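Local coordinates for protein alkyl hydroperoxide reductase, C subunit (PDB 5Y63) that probably reduces hydrogen peroxide and organic hydroperoxides to water and alcohols as a thiol-dependent 2-Cys peroxiredoxin, assembling into a ring of five homodimers, at residues Y88-W93 and Y105-D110; K43-F48 and F134-E139. One frame throughout, in Å; residues are numbered along the deposited sequence.

Interaction 1 (Y88-W93 and Y105-D110); sequences YVHKAW and YPMLAD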
loop_
_atom_site.group_PDB
_atom_site.type_symbol
_atom_site.label_atom_id
_atom_site.label_comp_id
_atom_site.label_asym_id
_atom_site.label_seq_id
_atom_site.Cartn_x
_atom_site.Cartn_y
_atom_site.Cartn_z
ATOM N N TYR A 88 3.655 36.093 -28.450
ATOM C CA TYR A 88 3.896 36.349 -29.877
ATOM C C TYR A 88 2.578 36.510 -30.641
ATOM O O TYR A 88 2.435 37.419 -31.460
ATOM C CB TYR A 88 4.706 35.214 -30.525
ATOM C CG TYR A 88 6.127 35.053 -30.015
ATOM C CD1 TYR A 88 7.080 36.051 -30.215
ATOM C CD2 TYR A 88 6.524 33.886 -29.357
ATOM C CE1 TYR A 88 8.381 35.900 -29.758
ATOM C CE2 TYR A 88 7.822 33.724 -28.898
ATOM C CZ TYR A 88 8.747 34.733 -29.100
ATOM O OH TYR A 88 10.036 34.573 -28.641
ATOM N N VAL A 89 1.625 35.624 -30.358
ATOM C CA VAL A 89 0.336 35.605 -31.053
ATOM C C VAL A 89 -0.516 36.826 -30.706
ATOM O O VAL A 89 -1.208 37.364 -31.570
ATOM C CB VAL A 89 -0.456 34.315 -30.740
ATOM C CG1 VAL A 89 -1.843 34.356 -31.369
ATOM C CG2 VAL A 89 0.301 33.091 -31.238
ATOM N N HIS A 90 -0.464 37.254 -29.446
ATOM C CA HIS A 90 -1.206 38.438 -29.008
ATOM C C HIS A 90 -0.779 39.684 -29.779
ATOM O O HIS A 90 -1.621 40.488 -30.176
ATOM C CB HIS A 90 -1.024 38.681 -27.505
ATOM C CG HIS A 90 -1.604 37.608 -26.635
ATOM N ND1 HIS A 90 -2.757 36.924 -26.956
ATOM C CD2 HIS A 90 -1.202 37.121 -25.437
ATOM C CE1 HIS A 90 -3.029 36.051 -26.004
ATOM N NE2 HIS A 90 -2.103 36.152 -25.069
ATOM N N LYS A 91 0.528 39.833 -29.991
ATOM C CA LYS A 91 1.067 40.967 -30.744
ATOM C C LYS A 91 0.510 41.015 -32.166
ATOM O O LYS A 91 0.087 42.073 -32.637
ATOM C CB LYS A 91 2.596 40.902 -30.788
ATOM C CG LYS A 91 3.252 42.081 -31.492
ATOM C CD LYS A 91 4.768 41.967 -31.457
ATOM C CE LYS A 91 5.428 42.770 -32.566
ATOM N NZ LYS A 91 6.842 42.351 -32.768
ATOM N N ALA A 92 0.514 39.870 -32.842
ATOM C CA ALA A 92 -0.022 39.774 -34.200
ATOM C C ALA A 92 -1.527 40.043 -34.243
ATOM O O ALA A 92 -2.030 40.632 -35.201
ATOM C CB ALA A 92 0.284 38.406 -34.788
ATOM N N TRP A 93 -2.236 39.606 -33.205
ATOM C CA TRP A 93 -3.681 39.814 -33.105
ATOM C C TRP A 93 -4.017 41.293 -32.913
ATOM O O TRP A 93 -5.034 41.771 -33.416
ATOM C CB TRP A 93 -4.254 38.973 -31.956
ATOM C CG TRP A 93 -5.743 38.776 -31.992
ATOM C CD1 TRP A 93 -6.552 38.773 -33.095
ATOM C CD2 TRP A 93 -6.598 38.508 -30.870
ATOM N NE1 TRP A 93 -7.857 38.543 -32.727
ATOM C CE2 TRP A 93 -7.912 38.376 -31.368
ATOM C CE3 TRP A 93 -6.382 38.383 -29.493
ATOM C CZ2 TRP A 93 -9.005 38.118 -30.537
ATOM C CZ3 TRP A 93 -7.471 38.126 -28.668
ATOM C CH2 TRP A 93 -8.764 37.997 -29.194
ATOM N N TYR A 105 -4.905 47.354 -21.731
ATOM C CA TYR A 105 -4.588 46.474 -20.599
ATOM C C TYR A 105 -3.625 45.350 -21.004
ATOM O O TYR A 105 -3.491 45.050 -22.192
ATOM C CB TYR A 105 -5.862 45.915 -19.927
ATOM C CG TYR A 105 -6.895 45.272 -20.835
ATOM C CD1 TYR A 105 -6.747 43.960 -21.278
ATOM C CD2 TYR A 105 -8.046 45.964 -21.211
ATOM C CE1 TYR A 105 -7.700 43.366 -22.091
ATOM C CE2 TYR A 105 -9.004 45.378 -22.024
ATOM C CZ TYR A 105 -8.827 44.079 -22.462
ATOM O OH TYR A 105 -9.776 43.496 -23.271
ATOM N N PRO A 106 -2.927 44.749 -20.017
ATOM C CA PRO A 106 -1.972 43.677 -20.315
ATOM C C PRO A 106 -2.637 42.352 -20.693
ATOM O O PRO A 106 -3.505 41.864 -19.968
ATOM C CB PRO A 106 -1.182 43.528 -19.006
ATOM C CG PRO A 106 -2.079 44.059 -17.952
ATOM C CD PRO A 106 -2.858 45.160 -18.603
ATOM N N MET A 107 -2.219 41.784 -21.822
ATOM C CA MET A 107 -2.714 40.493 -22.285
ATOM C C MET A 107 -1.733 39.385 -21.905
ATOM O O MET A 107 -0.670 39.245 -22.521
ATOM C CB MET A 107 -2.897 40.521 -23.801
ATOM C CG MET A 107 -3.764 41.661 -24.302
ATOM S SD MET A 107 -3.977 41.590 -26.090
ATOM C CE MET A 107 -5.151 40.242 -26.234
ATOM N N LEU A 108 -2.089 38.601 -20.890
ATOM C CA LEU A 108 -1.221 37.529 -20.403
ATOM C C LEU A 108 -1.240 36.334 -21.350
ATOM O O LEU A 108 -2.283 35.979 -21.896
ATOM C CB LEU A 108 -1.645 37.071 -19.006
ATOM C CG LEU A 108 -1.712 38.120 -17.892
ATOM C CD1 LEU A 108 -2.004 37.438 -16.562
ATOM C CD2 LEU A 108 -0.433 38.937 -17.799
ATOM N N ALA A 109 -0.072 35.727 -21.541
ATOM C CA ALA A 109 0.058 34.509 -22.325
ATOM C C ALA A 109 0.162 33.331 -21.369
ATOM O O ALA A 109 0.807 33.430 -20.321
ATOM C CB ALA A 109 1.292 34.579 -23.207
ATOM N N ASP A 110 -0.469 32.217 -21.734
ATOM C CA ASP A 110 -0.446 31.020 -20.902
ATOM C C ASP A 110 -0.346 29.747 -21.747
ATOM O O ASP A 110 -1.245 28.912 -21.716
ATOM C CB ASP A 110 -1.695 30.985 -20.011
ATOM C CG ASP A 110 -1.643 29.884 -18.969
ATOM O OD1 ASP A 110 -0.531 29.512 -18.536
ATOM O OD2 ASP A 110 -2.719 29.389 -18.576
#
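H90 meets M107, L108 and A109 through its imidazole, and this cluster is the close-packed heart of the contact. CB of M107 lies over one face of the ring, toward the rim, 4.1 Å from H90 CD2, while CA of A109 approaches an edge near the ring plane. NE2 donates to the main-chain O of L108 at 3.2 Å; the bond is bent (137° at the hydrogen), and the donor stands above the carbonyl plane. At the other ring nitrogen, ND1 bonds to OD2 of D53, so a single buried imidazole ties strand, helix and a nearby loop together. Bonds from both nitrogens fix the ring's rotation, and the neighbouring carboxylate might favour a protonated imidazole. Packing is sparser one turn on. There M107 bends at chi3 (75°), which puts CE 3.9 Å from W93 CE3, and the two side chains cross at about a right angle. Y88 and K91 point away from the strand; they and A92 are only partly exposed, Y88 and A92 being packed on F54 of the second subunit. The side chain of W93 also touches C58, the predicted peroxidatic cysteine. Helix and strand run roughly antiparallel, with axes 9.0 Å apart; helix 87-96 belongs to the connection between the parallel strands 77-83 and 107-109, a beta-alpha-beta crossover of the thioredoxin-like peroxiredoxin fold.

Interaction 2 (K43-F48 and F134-E139); sequences KWSIFF and FIVSPE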
loop_
_atom_site.group_PDB
_atom_site.type_symbol
_atom_site.label_atom_id
_atom_site.label_comp_id
_atom_site.label_asym_id
_atom_site.label_seq_id
_atom_site.Cartn_x
_atom_site.Cartn_y
_atom_site.Cartn_z
ATOM N N LYS A 43 -3.251 46.191 -6.048
ATOM C CA LYS A 43 -4.491 46.620 -6.685
ATOM C C LYS A 43 -5.468 45.458 -6.772
ATOM O O LYS A 43 -5.075 44.297 -6.662
ATOM C CB LYS A 43 -4.211 47.127 -8.101
ATOM C CG LYS A 43 -3.352 48.374 -8.176
ATOM C CD LYS A 43 -3.267 48.880 -9.608
ATOM C CE LYS A 43 -2.563 50.224 -9.699
ATOM N NZ LYS A 43 -1.105 50.106 -9.433
ATOM N N TRP A 44 -6.744 45.778 -6.981
ATOM C CA TRP A 44 -7.725 44.777 -7.393
ATOM C C TRP A 44 -7.359 44.299 -8.791
ATOM O O TRP A 44 -6.602 44.960 -9.506
ATOM C CB TRP A 44 -9.149 45.344 -7.385
ATOM C CG TRP A 44 -9.744 45.424 -6.015
ATOM C CD1 TRP A 44 -9.583 46.430 -5.110
ATOM C CD2 TRP A 44 -10.594 44.455 -5.387
ATOM N NE1 TRP A 44 -10.278 46.150 -3.959
ATOM C CE2 TRP A 44 -10.910 44.945 -4.104
ATOM C CE3 TRP A 44 -11.122 43.222 -5.788
ATOM C CZ2 TRP A 44 -11.727 44.245 -3.214
ATOM C CZ3 TRP A 44 -11.934 42.526 -4.900
ATOM C CH2 TRP A 44 -12.228 43.041 -3.629
ATOM N N SER A 45 -7.886 43.143 -9.174
ATOM C CA SER A 45 -7.546 42.559 -10.461
ATOM C C SER A 45 -8.669 41.692 -10.996
ATOM O O SER A 45 -9.336 40.982 -10.241
ATOM C CB SER A 45 -6.263 41.735 -10.348
ATOM O OG SER A 45 -6.386 40.745 -9.347
ATOM N N ILE A 46 -8.868 41.769 -12.308
ATOM C CA ILE A 46 -9.812 40.919 -13.007
ATOM C C ILE A 46 -9.048 40.089 -14.026
ATOM O O ILE A 46 -8.495 40.632 -14.982
ATOM C CB ILE A 46 -10.900 41.739 -13.727
ATOM C CG1 ILE A 46 -11.777 42.467 -12.704
ATOM C CG2 ILE A 46 -11.759 40.835 -14.604
ATOM C CD1 ILE A 46 -12.680 43.525 -13.303
ATOM N N PHE A 47 -9.005 38.777 -13.806
ATOM C CA PHE A 47 -8.494 37.849 -14.809
ATOM C C PHE A 47 -9.618 37.551 -15.793
ATOM O O PHE A 47 -10.707 37.154 -15.387
ATOM C CB PHE A 47 -7.984 36.563 -14.159
ATOM C CG PHE A 47 -6.697 36.743 -13.409
ATOM C CD1 PHE A 47 -6.699 37.231 -12.110
ATOM C CD2 PHE A 47 -5.482 36.439 -14.007
ATOM C CE1 PHE A 47 -5.513 37.407 -11.418
ATOM C CE2 PHE A 47 -4.292 36.612 -13.321
ATOM C CZ PHE A 47 -4.308 37.095 -12.024
ATOM N N PHE A 48 -9.353 37.761 -17.080
ATOM C CA PHE A 48 -10.369 37.614 -18.114
ATOM C C PHE A 48 -9.949 36.531 -19.105
ATOM O O PHE A 48 -9.311 36.807 -20.124
ATOM C CB PHE A 48 -10.591 38.954 -18.821
ATOM C CG PHE A 48 -11.845 39.004 -19.645
ATOM C CD1 PHE A 48 -13.059 39.329 -19.056
ATOM C CD2 PHE A 48 -11.814 38.734 -21.007
ATOM C CE1 PHE A 48 -14.219 39.379 -19.809
ATOM C CE2 PHE A 48 -12.969 38.785 -21.764
ATOM C CZ PHE A 48 -14.173 39.109 -21.163
ATOM N N PHE A 134 -12.489 36.297 -13.142
ATOM C CA PHE A 134 -12.207 36.208 -11.709
ATOM C C PHE A 134 -11.875 37.582 -11.137
ATOM O O PHE A 134 -10.987 38.266 -11.641
ATOM C CB PHE A 134 -11.032 35.263 -11.458
ATOM C CG PHE A 134 -11.299 33.842 -11.852
ATOM C CD1 PHE A 134 -11.123 33.427 -13.166
ATOM C CD2 PHE A 134 -11.718 32.912 -10.909
ATOM C CE1 PHE A 134 -11.368 32.115 -13.533
ATOM C CE2 PHE A 134 -11.967 31.598 -11.269
ATOM C CZ PHE A 134 -11.791 31.198 -12.583
ATOM N N ILE A 135 -12.588 37.976 -10.083
ATOM C CA ILE A 135 -12.295 39.209 -9.359
ATOM C C ILE A 135 -11.478 38.857 -8.124
ATOM O O ILE A 135 -11.926 38.083 -7.277
ATOM C CB ILE A 135 -13.583 39.946 -8.943
ATOM C CG1 ILE A 135 -14.365 40.371 -10.192
ATOM C CG2 ILE A 135 -13.250 41.162 -8.083
ATOM C CD1 ILE A 135 -15.742 40.927 -9.907
ATOM N N VAL A 136 -10.283 39.433 -8.028
ATOM C CA VAL A 136 -9.339 39.107 -6.964
ATOM C C VAL A 136 -8.972 40.373 -6.195
ATOM O O VAL A 136 -8.714 41.415 -6.797
ATOM C CB VAL A 136 -8.066 38.452 -7.542
ATOM C CG1 VAL A 136 -7.122 37.995 -6.438
ATOM C CG2 VAL A 136 -8.438 37.277 -8.436
ATOM N N SER A 137 -8.946 40.269 -4.867
ATOM C CA SER A 137 -8.633 41.402 -3.994
ATOM C C SER A 137 -7.141 41.745 -4.051
ATOM O O SER A 137 -6.348 40.960 -4.567
ATOM C CB SER A 137 -9.047 41.087 -2.553
ATOM O OG SER A 137 -8.126 40.206 -1.934
ATOM N N PRO A 138 -6.749 42.918 -3.513
ATOM C CA PRO A 138 -5.334 43.314 -3.499
ATOM C C PRO A 138 -4.415 42.389 -2.701
ATOM O O PRO A 138 -3.216 42.350 -2.964
ATOM C CB PRO A 138 -5.365 44.704 -2.853
ATOM C CG PRO A 138 -6.744 45.202 -3.082
ATOM C CD PRO A 138 -7.609 43.987 -2.976
ATOM N N GLU A 139 -4.976 41.660 -1.737
ATOM C CA GLU A 139 -4.220 40.682 -0.957
ATOM C C GLU A 139 -4.093 39.335 -1.680
ATOM O O GLU A 139 -3.431 38.426 -1.185
ATOM C CB GLU A 139 -4.865 40.495 0.421
ATOM C CG GLU A 139 -3.908 39.965 1.484
ATOM C CD GLU A 139 -4.387 40.201 2.910
ATOM O OE1 GLU A 139 -5.090 41.206 3.160
ATOM O OE2 GLU A 139 -4.044 39.382 3.794
HETATM O O HOH W 1 -5.222 41.378 -7.139
#
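W44 and the S137-P138 turn supply the aromatic part of this contact, a pair of CH-pi interactions on one face of the indole. CA of S137 sits 3.7 Å from the centre of the six-membered ring and CD of P138 lies 3.6 Å from that of the five-membered ring, so the two residues span the bicycle. A chi1 of -78° puts CG beside the backbone N; farther out, CZ3 also meets I135 CG2.

Main-chain hydrogen bonding is the second kind. S45 and V136 form one antiparallel hydrogen-bonded pair and F47 and F134 another, each closed by two N-H...O bonds. V136 N to S45 O, 2.9 Å, is the straightest of the four at 164°. Between these pairs, I46 faces I135 in a non-hydrogen-bonded pair.

Apolar contacts follow the alternation of the strands. I46 and I135 lie side by side on the face toward helix 156-171, their CG1 atoms 4.2 Å apart; on the other face F47 CD1 touches V136 CG2 at 4.1 Å, and F119 meets the rings of both F47 and F134.

At the S45-V136 end of the ladder, a water lies within bonding distance of K43 O, S137 O (2.8 Å) and S45 OG, probably sharing its protons among competing acceptors. The chemistry implies that N-H...O pairs hold the strands in this antiparallel register, side chains on the two faces give specificity, and indole and water add to the pairing at one end.

Both contacts are largely buried and use the same mixed sheet, but from different directions. Interaction 1 lays a helix against strand 107-109, whereas interaction 2 pairs two strands within the sheet, and only the latter has a fringe, with exposed K43 and partly exposed P138. Their chemistry follows: one bent side-chain bond and a few apolar touches in the first, a ladder of main-chain bonds and more than twice the buried area in the second. Interaction 1 lies beside the predicted active-site cysteine and near the second subunit; interaction 2 is remote from the annotated sites and touches no other chain of the assembly. Along the sequence interaction 1 is nested inside the loop closed by interaction 2, and they meet where L108 CD1 packs on F47 CE2, 4.1 Å away.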